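Local coordinates for proteasome assembly chaperone family protein (Pyrococcus furiosus, PDB 3VR0) that acts as an archaeal proteasome activator, a PAC2-family homolog of proteasome assembly chaperones, at residues F62-S67 with L84-F89; P28-P33 with D101-T106; E137-G142 with F206-L211. All coordinates share one frame; numbering follows the deposited sequence.

Contact 1 of 3, residues F62-S67 with L84-F89; sequences FAELYS and LMKNEF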
loop_
_atom_site.group_PDB
_atom_site.type_symbol
_atom_site.label_atom_id
_atom_site.label_comp_id
_atom_site.label_asym_id
_atom_site.label_seq_id
_atom_site.Cartn_x
_atom_site.Cartn_y
_atom_site.Cartn_z
ATOM N N PHE C 62 10.309 -18.078 -24.832
ATOM C CA PHE C 62 9.551 -17.280 -25.810
ATOM C C PHE C 62 8.877 -15.990 -25.357
ATOM O O PHE C 62 8.383 -15.242 -26.218
ATOM C CB PHE C 62 8.520 -18.116 -26.540
ATOM C CG PHE C 62 7.302 -18.511 -25.706
ATOM C CD1 PHE C 62 6.074 -17.962 -25.966
ATOM C CD2 PHE C 62 7.405 -19.483 -24.706
ATOM C CE1 PHE C 62 4.981 -18.349 -25.281
ATOM C CE2 PHE C 62 6.299 -19.902 -24.016
ATOM C CZ PHE C 62 5.091 -19.317 -24.278
ATOM N N ALA C 63 8.823 -15.729 -24.045
ATOM C CA ALA C 63 8.260 -14.470 -23.546
ATOM C C ALA C 63 8.851 -14.093 -22.178
ATOM O O ALA C 63 9.306 -14.950 -21.443
ATOM C CB ALA C 63 6.749 -14.572 -23.436
ATOM N N GLU C 64 8.856 -12.810 -21.848
ATOM C CA GLU C 64 9.165 -12.466 -20.483
ATOM C C GLU C 64 8.225 -11.420 -19.879
ATOM O O GLU C 64 7.621 -10.596 -20.591
ATOM C CB GLU C 64 10.696 -12.272 -20.225
ATOM C CG GLU C 64 11.392 -11.301 -21.039
ATOM C CD GLU C 64 12.922 -11.573 -21.141
ATOM O OE1 GLU C 64 13.462 -12.594 -20.611
ATOM O OE2 GLU C 64 13.583 -10.720 -21.763
ATOM N N LEU C 65 8.019 -11.550 -18.568
ATOM C CA LEU C 65 7.042 -10.719 -17.864
ATOM C C LEU C 65 7.763 -9.715 -16.977
ATOM O O LEU C 65 8.658 -10.071 -16.236
ATOM C CB LEU C 65 6.094 -11.612 -17.067
ATOM C CG LEU C 65 4.937 -10.960 -16.307
ATOM C CD1 LEU C 65 3.766 -11.945 -16.145
ATOM C CD2 LEU C 65 5.417 -10.417 -14.890
ATOM N N TYR C 66 7.384 -8.458 -17.058
ATOM C CA TYR C 66 7.877 -7.472 -16.134
ATOM C C TYR C 66 6.679 -6.855 -15.437
ATOM O O TYR C 66 5.602 -6.739 -16.024
ATOM C CB TYR C 66 8.606 -6.355 -16.900
ATOM C CG TYR C 66 9.823 -6.868 -17.706
ATOM C CD1 TYR C 66 11.062 -7.003 -17.102
ATOM C CD2 TYR C 66 9.686 -7.258 -19.055
ATOM C CE1 TYR C 66 12.173 -7.480 -17.828
ATOM C CE2 TYR C 66 10.800 -7.748 -19.813
ATOM C CZ TYR C 66 12.019 -7.848 -19.198
ATOM O OH TYR C 66 13.121 -8.278 -19.921
ATOM N N SER C 67 6.891 -6.392 -14.213
ATOM C CA SER C 67 5.804 -5.825 -13.430
ATOM C C SER C 67 6.232 -4.675 -12.546
ATOM O O SER C 67 7.216 -4.787 -11.814
ATOM C CB SER C 67 5.250 -6.902 -12.511
ATOM O OG SER C 67 4.122 -6.353 -11.840
ATOM N N LEU C 84 15.788 -5.397 -14.981
ATOM C CA LEU C 84 14.629 -5.495 -14.122
ATOM C C LEU C 84 14.345 -6.938 -13.737
ATOM O O LEU C 84 14.720 -7.893 -14.450
ATOM C CB LEU C 84 13.400 -4.927 -14.821
ATOM C CG LEU C 84 13.341 -3.442 -15.131
ATOM C CD1 LEU C 84 12.064 -3.221 -15.926
ATOM C CD2 LEU C 84 13.335 -2.601 -13.860
ATOM N N MET C 85 13.654 -7.087 -12.612
ATOM C CA MET C 85 13.186 -8.381 -12.210
ATOM C C MET C 85 12.054 -8.815 -13.127
ATOM O O MET C 85 11.314 -7.969 -13.673
ATOM C CB MET C 85 12.795 -8.358 -10.740
ATOM C CG MET C 85 14.091 -8.151 -9.833
ATOM S SD MET C 85 13.819 -8.671 -8.172
ATOM C CE MET C 85 12.670 -7.400 -7.831
ATOM N N LYS C 86 11.963 -10.120 -13.346
ATOM C CA LYS C 86 11.131 -10.605 -14.428
ATOM C C LYS C 86 10.760 -12.056 -14.198
ATOM O O LYS C 86 11.343 -12.736 -13.320
ATOM C CB LYS C 86 11.899 -10.434 -15.773
ATOM C CG LYS C 86 13.090 -11.448 -15.927
ATOM C CD LYS C 86 14.014 -11.114 -17.141
ATOM C CE LYS C 86 15.057 -12.221 -17.304
ATOM N NZ LYS C 86 15.977 -11.919 -18.436
ATOM N N ASN C 87 9.743 -12.506 -14.921
ATOM C CA ASN C 87 9.461 -13.929 -15.044
ATOM C C ASN C 87 9.707 -14.286 -16.526
ATOM O O ASN C 87 9.684 -13.386 -17.409
ATOM C CB ASN C 87 8.016 -14.260 -14.659
ATOM C CG ASN C 87 7.690 -13.907 -13.194
ATOM O OD1 ASN C 87 6.513 -13.857 -12.836
ATOM N ND2 ASN C 87 8.731 -13.664 -12.348
ATOM N N GLU C 88 9.912 -15.574 -16.794
ATOM C CA GLU C 88 10.253 -16.024 -18.131
ATOM C C GLU C 88 9.347 -17.152 -18.461
ATOM O O GLU C 88 9.087 -17.989 -17.591
ATOM C CB GLU C 88 11.691 -16.530 -18.175
ATOM C CG GLU C 88 12.744 -15.462 -17.909
ATOM C CD GLU C 88 14.183 -16.034 -17.904
ATOM O OE1 GLU C 88 14.413 -17.198 -17.432
ATOM O OE2 GLU C 88 15.098 -15.316 -18.386
ATOM N N PHE C 89 8.846 -17.178 -19.695
ATOM C CA PHE C 89 8.060 -18.297 -20.166
ATOM C C PHE C 89 8.884 -19.099 -21.186
ATOM O O PHE C 89 9.490 -18.508 -22.095
ATOM C CB PHE C 89 6.777 -17.823 -20.849
ATOM C CG PHE C 89 5.807 -17.146 -19.943
ATOM C CD1 PHE C 89 4.700 -17.857 -19.407
ATOM C CD2 PHE C 89 5.935 -15.794 -19.665
ATOM C CE1 PHE C 89 3.757 -17.206 -18.592
ATOM C CE2 PHE C 89 4.984 -15.128 -18.815
ATOM C CZ PHE C 89 3.915 -15.823 -18.299
HETATM O O HOH W 1 16.259 -10.353 -21.420
HETATM O O HOH W 2 9.684 -5.704 -13.485
#
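Glu64 and Lys86 both carry CG in the crowded position between backbone N and carbonyl carbon (chi1 56° and 72°) and then run out extended, so their charged ends cross obliquely on one face of two antiparallel strands. There Lys86 NZ forms a salt bridge with Glu64 OE1 at 3.4 Å, long enough that its hydrogen bond is weak. Within its own segment Lys86 NZ also pairs with Glu88 OE2, 3.5 Å away, and Glu83 is a further partner. The two carboxylates, brought close by the non-hydrogen-bonded pairing of Glu64 with Glu88, also share Lys61, whose charge would probably offset their repulsion; Tyr25 hydrogen-bonds Glu64 OE2 and Tyr90 holds Glu88 OE1. Beside this network the Tyr66 ring lies alongside the Lys86 chain, its CE1 3.6 Å from Lys86 CB.

The other face, carrying Ala63, Leu65, Asn87 and Phe89, is mostly apolar. Phe89, with CG anti to the carbonyl carbon, turns its ring so that CD2 lies 4.0 Å from Ala63 CB and CE2 reaches Leu65 CB, while Ala63 O lies in plane at the ring edge. Leu65 and Asn87 stand side by side there, and beneath them the backbones exchange two bonds, Leu65 N to Asn87 O (2.7 Å) and Asn87 N to Leu65 O. Phe89 N donates almost straight to Ala63 O at 2.9 Å, 179° at the hydrogen. Phe89 O accepts from Phe62 N at 2.9 Å and weakly from Ala63 N at 3.5 Å, two successive residues facing one, which identifies a classic beta bulge in an antiparallel strand pair of the mixed sheet.

Contact 2 of 3, residues P28-P33 with D101-T106; sequences PDIYDP and DLIIVT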
loop_
_atom_site.group_PDB
_atom_site.type_symbol
_atom_site.label_atom_id
_atom_site.label_comp_id
_atom_site.label_asym_id
_atom_site.label_seq_id
_atom_site.Cartn_x
_atom_site.Cartn_y
_atom_site.Cartn_z
ATOM N N PRO C 28 4.790 -19.633 -30.493
ATOM C CA PRO C 28 5.184 -21.025 -30.733
ATOM C C PRO C 28 4.044 -21.855 -31.262
ATOM O O PRO C 28 2.819 -21.572 -31.052
ATOM C CB PRO C 28 5.645 -21.527 -29.334
ATOM C CG PRO C 28 5.888 -20.197 -28.517
ATOM C CD PRO C 28 4.780 -19.305 -29.055
ATOM N N ASP C 29 4.472 -22.898 -31.938
ATOM C CA ASP C 29 3.601 -23.809 -32.631
ATOM C C ASP C 29 3.176 -24.850 -31.618
ATOM O O ASP C 29 3.655 -26.016 -31.641
ATOM C CB ASP C 29 4.366 -24.449 -33.818
ATOM C CG ASP C 29 3.514 -25.466 -34.563
ATOM O OD1 ASP C 29 2.293 -25.388 -34.409
ATOM O OD2 ASP C 29 4.062 -26.316 -35.295
ATOM N N ILE C 30 2.284 -24.454 -30.706
ATOM C CA ILE C 30 1.893 -25.381 -29.664
ATOM C C ILE C 30 0.434 -25.363 -29.549
ATOM O O ILE C 30 -0.185 -24.380 -29.907
ATOM C CB ILE C 30 2.520 -25.050 -28.288
ATOM C CG1 ILE C 30 2.076 -23.647 -27.725
ATOM C CG2 ILE C 30 4.000 -25.248 -28.393
ATOM C CD1 ILE C 30 2.961 -23.168 -26.509
ATOM N N TYR C 31 -0.145 -26.434 -29.051
ATOM C CA TYR C 31 -1.556 -26.361 -28.803
ATOM C C TYR C 31 -2.043 -27.141 -27.603
ATOM O O TYR C 31 -1.539 -28.203 -27.290
ATOM C CB TYR C 31 -2.374 -26.757 -30.042
ATOM C CG TYR C 31 -3.805 -26.293 -29.828
ATOM C CD1 TYR C 31 -4.049 -24.969 -29.402
ATOM C CD2 TYR C 31 -4.903 -27.191 -29.955
ATOM C CE1 TYR C 31 -5.334 -24.513 -29.169
ATOM C CE2 TYR C 31 -6.226 -26.737 -29.698
ATOM C CZ TYR C 31 -6.413 -25.388 -29.302
ATOM O OH TYR C 31 -7.662 -24.877 -29.043
ATOM N N ASP C 32 -3.050 -26.569 -26.943
ATOM C CA ASP C 32 -3.645 -27.132 -25.746
ATOM C C ASP C 32 -2.537 -27.501 -24.762
ATOM O O ASP C 32 -2.578 -28.571 -24.205
ATOM C CB ASP C 32 -4.467 -28.395 -26.100
ATOM C CG ASP C 32 -5.335 -28.879 -24.944
ATOM O OD1 ASP C 32 -5.627 -28.083 -24.028
ATOM O OD2 ASP C 32 -5.741 -30.067 -24.949
ATOM N N PRO C 33 -1.553 -26.612 -24.556
ATOM C CA PRO C 33 -0.474 -27.014 -23.681
ATOM C C PRO C 33 -0.888 -27.082 -22.208
ATOM O O PRO C 33 -1.975 -26.587 -21.803
ATOM C CB PRO C 33 0.569 -25.935 -23.909
ATOM C CG PRO C 33 -0.239 -24.712 -24.311
ATOM C CD PRO C 33 -1.430 -25.205 -25.003
ATOM N N ASP C 101 2.119 -30.651 -25.313
ATOM C CA ASP C 101 2.944 -29.455 -25.302
ATOM C C ASP C 101 2.928 -28.756 -23.881
ATOM O O ASP C 101 1.913 -28.861 -23.131
ATOM C CB ASP C 101 2.368 -28.470 -26.306
ATOM C CG ASP C 101 2.446 -28.976 -27.781
ATOM O OD1 ASP C 101 3.238 -29.909 -28.094
ATOM O OD2 ASP C 101 1.679 -28.439 -28.598
ATOM N N LEU C 102 4.019 -28.026 -23.569
ATOM C CA LEU C 102 4.163 -27.333 -22.281
ATOM C C LEU C 102 4.470 -25.871 -22.453
ATOM O O LEU C 102 5.193 -25.490 -23.389
ATOM C CB LEU C 102 5.254 -27.950 -21.394
ATOM C CG LEU C 102 5.056 -29.476 -21.212
ATOM C CD1 LEU C 102 6.235 -30.120 -20.511
ATOM C CD2 LEU C 102 3.714 -29.770 -20.496
ATOM N N ILE C 103 3.919 -25.072 -21.525
ATOM C CA ILE C 103 4.456 -23.747 -21.192
ATOM C C ILE C 103 4.899 -23.794 -19.716
ATOM O O ILE C 103 4.124 -24.237 -18.824
ATOM C CB ILE C 103 3.369 -22.638 -21.363
ATOM C CG1 ILE C 103 2.816 -22.645 -22.791
ATOM C CG2 ILE C 103 3.916 -21.188 -20.921
ATOM C CD1 ILE C 103 1.698 -21.653 -23.023
ATOM N N ILE C 104 6.109 -23.303 -19.462
ATOM C CA ILE C 104 6.665 -23.344 -18.153
ATOM C C ILE C 104 7.092 -21.929 -17.790
ATOM O O ILE C 104 7.789 -21.287 -18.544
ATOM C CB ILE C 104 7.886 -24.318 -18.050
ATOM C CG1 ILE C 104 7.490 -25.725 -18.487
ATOM C CG2 ILE C 104 8.453 -24.320 -16.578
ATOM C CD1 ILE C 104 8.717 -26.632 -18.837
ATOM N N VAL C 105 6.623 -21.431 -16.652
ATOM C CA VAL C 105 7.051 -20.104 -16.213
ATOM C C VAL C 105 7.938 -20.270 -14.991
ATOM O O VAL C 105 7.659 -21.098 -14.128
ATOM C CB VAL C 105 5.846 -19.155 -15.870
ATOM C CG1 VAL C 105 4.984 -19.698 -14.704
ATOM C CG2 VAL C 105 6.323 -17.748 -15.553
ATOM N N THR C 106 9.001 -19.490 -14.946
ATOM C CA THR C 106 9.807 -19.305 -13.750
ATOM C C THR C 106 10.277 -17.839 -13.714
ATOM O O THR C 106 9.862 -17.023 -14.526
ATOM C CB THR C 106 11.000 -20.335 -13.684
ATOM O OG1 THR C 106 11.586 -20.316 -12.378
ATOM C CG2 THR C 106 12.117 -20.061 -14.715
HETATM O O HOH W 3 1.630 -28.798 -31.509
HETATM O O HOH W 4 -0.780 -30.345 -26.431
#
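The contact lies at the beginning of an inner strand of the mixed sheet, 102-107, where loop 28-33 crosses before running into strand 34-37, and an inverse gamma turn centred on Asp29 shapes the loop. Asp101 carries the polar side of the contact. Its CG is anti to the carbonyl carbon (chi1 -65°), which brings OD2 to the loop backbone, where it accepts from Tyr31 N at 2.7 Å through its anti lone pair, with 164° at the hydrogen. A water lies within bonding distance of OD2 and probably donates to it, while OD1 is taken by Ser94 N, so both carboxylate oxygens have donors. A second water accepts from Asp101 N and probably donates to Tyr31 O, bridging the two backbones. An alanine here, in place of Asp101, would remove the acceptors of Tyr31 N and Ser94 N and would probably loosen the loop against the strand. Deeper in, Ile30 has CG1 in the crowded position (chi1 62°), which sends CD1 across Ile103 at about a right angle, 3.8 Å from Ile103 CG1. Pro33 instead lies side by side with Ile103, its CG 3.8 Å from Ile103 CD1, and its CB rests 3.3 Å from Asp101 O.

Contact 3 of 3, residues E137-G142 with F206-L211; sequences EIITMG and FGISLL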
loop_
_atom_site.group_PDB
_atom_site.type_symbol
_atom_site.label_atom_id
_atom_site.label_comp_id
_atom_site.label_asym_id
_atom_site.label_seq_id
_atom_site.Cartn_x
_atom_site.Cartn_y
_atom_site.Cartn_z
ATOM N N GLU C 137 -5.229 -26.240 -18.772
ATOM C CA GLU C 137 -4.821 -27.115 -17.697
ATOM C C GLU C 137 -3.519 -26.584 -17.096
ATOM O O GLU C 137 -2.600 -26.201 -17.833
ATOM C CB GLU C 137 -4.587 -28.548 -18.215
ATOM C CG GLU C 137 -4.440 -29.568 -17.052
ATOM C CD GLU C 137 -4.347 -31.059 -17.521
ATOM O OE1 GLU C 137 -4.675 -31.327 -18.686
ATOM O OE2 GLU C 137 -3.894 -31.926 -16.729
ATOM N N ILE C 138 -3.447 -26.582 -15.766
ATOM C CA ILE C 138 -2.360 -25.924 -15.043
ATOM C C ILE C 138 -1.776 -26.860 -14.021
ATOM O O ILE C 138 -2.519 -27.487 -13.310
ATOM C CB ILE C 138 -2.903 -24.693 -14.298
ATOM C CG1 ILE C 138 -3.496 -23.689 -15.267
ATOM C CG2 ILE C 138 -1.827 -23.990 -13.502
ATOM C CD1 ILE C 138 -4.554 -22.686 -14.608
ATOM N N ILE C 139 -0.452 -26.916 -13.891
ATOM C CA ILE C 139 0.135 -27.663 -12.804
ATOM C C ILE C 139 1.041 -26.697 -12.057
ATOM O O ILE C 139 1.906 -26.099 -12.662
ATOM C CB ILE C 139 0.986 -28.850 -13.360
ATOM C CG1 ILE C 139 0.087 -29.843 -14.140
ATOM C CG2 ILE C 139 1.671 -29.554 -12.216
ATOM C CD1 ILE C 139 0.910 -31.062 -14.717
ATOM N N THR C 140 0.840 -26.502 -10.748
ATOM C CA THR C 140 1.768 -25.621 -10.015
ATOM C C THR C 140 2.655 -26.446 -9.083
ATOM O O THR C 140 2.232 -27.431 -8.533
ATOM C CB THR C 140 1.024 -24.521 -9.225
ATOM O OG1 THR C 140 0.197 -25.148 -8.280
ATOM C CG2 THR C 140 0.075 -23.683 -10.151
ATOM N N MET C 141 3.885 -26.011 -8.918
ATOM C CA MET C 141 4.851 -26.711 -8.158
ATOM C C MET C 141 5.344 -25.742 -7.121
ATOM O O MET C 141 5.568 -24.566 -7.419
ATOM C CB MET C 141 6.019 -27.105 -9.071
ATOM C CG MET C 141 5.536 -27.943 -10.327
ATOM S SD MET C 141 6.973 -28.561 -11.201
ATOM C CE MET C 141 7.839 -27.066 -11.578
ATOM N N GLY C 142 5.558 -26.242 -5.911
ATOM C CA GLY C 142 6.204 -25.456 -4.879
ATOM C C GLY C 142 6.449 -26.274 -3.595
ATOM O O GLY C 142 6.466 -27.508 -3.618
ATOM N N PHE C 206 -8.405 -25.498 -15.165
ATOM C CA PHE C 206 -8.395 -26.556 -14.150
ATOM C C PHE C 206 -6.999 -27.036 -13.951
ATOM O O PHE C 206 -6.122 -26.783 -14.811
ATOM C CB PHE C 206 -9.335 -27.710 -14.518
ATOM C CG PHE C 206 -8.936 -28.482 -15.781
ATOM C CD1 PHE C 206 -8.144 -29.621 -15.691
ATOM C CD2 PHE C 206 -9.398 -28.091 -17.041
ATOM C CE1 PHE C 206 -7.793 -30.362 -16.865
ATOM C CE2 PHE C 206 -9.042 -28.809 -18.215
ATOM C CZ PHE C 206 -8.247 -29.960 -18.112
ATOM N N GLY C 207 -6.770 -27.715 -12.839
ATOM C CA GLY C 207 -5.462 -28.283 -12.631
ATOM C C GLY C 207 -5.154 -28.731 -11.231
ATOM O O GLY C 207 -6.046 -29.037 -10.482
ATOM N N ILE C 208 -3.878 -28.787 -10.896
ATOM C CA ILE C 208 -3.448 -29.453 -9.689
ATOM C C ILE C 208 -2.258 -28.688 -9.129
ATOM O O ILE C 208 -1.452 -28.173 -9.876
ATOM C CB ILE C 208 -3.030 -30.969 -10.000
ATOM C CG1 ILE C 208 -2.644 -31.700 -8.741
ATOM C CG2 ILE C 208 -1.890 -31.038 -11.105
ATOM C CD1 ILE C 208 -2.712 -33.333 -8.909
ATOM N N SER C 209 -2.199 -28.607 -7.805
ATOM C CA SER C 209 -1.110 -28.078 -7.082
ATOM C C SER C 209 -0.324 -29.240 -6.487
ATOM O O SER C 209 -0.880 -30.105 -5.829
ATOM C CB SER C 209 -1.669 -27.275 -5.882
ATOM O OG SER C 209 -0.595 -27.065 -4.967
ATOM N N LEU C 210 0.984 -29.240 -6.634
ATOM C CA LEU C 210 1.773 -30.250 -5.995
ATOM C C LEU C 210 2.833 -29.539 -5.193
ATOM O O LEU C 210 3.657 -28.833 -5.757
ATOM C CB LEU C 210 2.419 -31.175 -7.048
ATOM C CG LEU C 210 1.384 -31.925 -7.862
ATOM C CD1 LEU C 210 2.010 -32.526 -9.163
ATOM C CD2 LEU C 210 0.758 -33.014 -7.012
ATOM N N LEU C 211 2.790 -29.720 -3.874
ATOM C CA LEU C 211 3.722 -29.059 -2.983
ATOM C C LEU C 211 4.494 -30.083 -2.166
ATOM O O LEU C 211 3.907 -30.997 -1.589
ATOM C CB LEU C 211 2.980 -28.100 -2.023
ATOM C CG LEU C 211 2.144 -26.938 -2.574
ATOM C CD1 LEU C 211 1.490 -26.219 -1.422
ATOM C CD2 LEU C 211 3.046 -25.979 -3.292
HETATM O O HOH W 5 1.473 -26.100 -6.047
#
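Five backbone hydrogen bonds join strands 137-142 and 206-211 in parallel register, their axes 10° apart. Phe206 O accepts from Ile138 N at 2.8 Å, bent to 138° at the hydrogen. Ile138 O then receives Ile208 N, nearly along the C=O axis, and Ile208 O receives Thr140 N at 3.0 Å. The straightest bond, 169°, runs from Leu210 N to Thr140 O at 2.9 Å; Leu210 O closes the series by accepting from Gly142 N. Gly207 could not carry a side chain here: its CA already lies 3.1 Å from Ile138 O, and a CB would clash with that oxygen.

The polar side chains are also served. A water donates to Thr140 OG1 at 2.7 Å and hydrogen-bonds Ser209 OG, linking two buried hydroxyls across the strands; Thr140 OG1 is bonded to Ala193 O as well. Glu137 CB sits over one face of the Phe206 ring in a CH-pi contact, 4.2 Å from the centroid; with CG anti to the backbone N, the chain goes on past the ring, CG near CE1. Its carboxylate is gripped from outside the pair, OE1 by Arg100 and OE2 by Tyr168.

On the opposite face from Thr140 and Ser209, Ile139 CG1 packs on Ile208 CG2 at 3.8 Å. Helix 221-235 covers Ile139, Met141 and Leu210, helix 192-202 covers Ile138, Thr140 and Ser209 with Leu197, and strand 34-37 continues the sheet beside 137-145.

In the fold
All three contacts reach one mixed sheet, in which strands 60-66, 87-92, 102-107, 34-37, 137-145 and 206-214 follow one another. Along the chain, contact 1 is nested inside the loop closed by contact 2, and contact 3 comes after both. Contacts 1 and 2 touch, their centres 16 Å apart: Glu88 N lies 2.7 Å from Thr106 O, a probable hydrogen bond, and Phe62 packs on Pro28. Contact 3, centred 15 Å from contact 2 and 20 Å from contact 1, touches neither; strand 34-37 separates its strands from 102-107. Within this PAC2-family sheet the pairing turns from antiparallel to parallel at strand 102-107, the strand of contact 2, before contact 3 is reached.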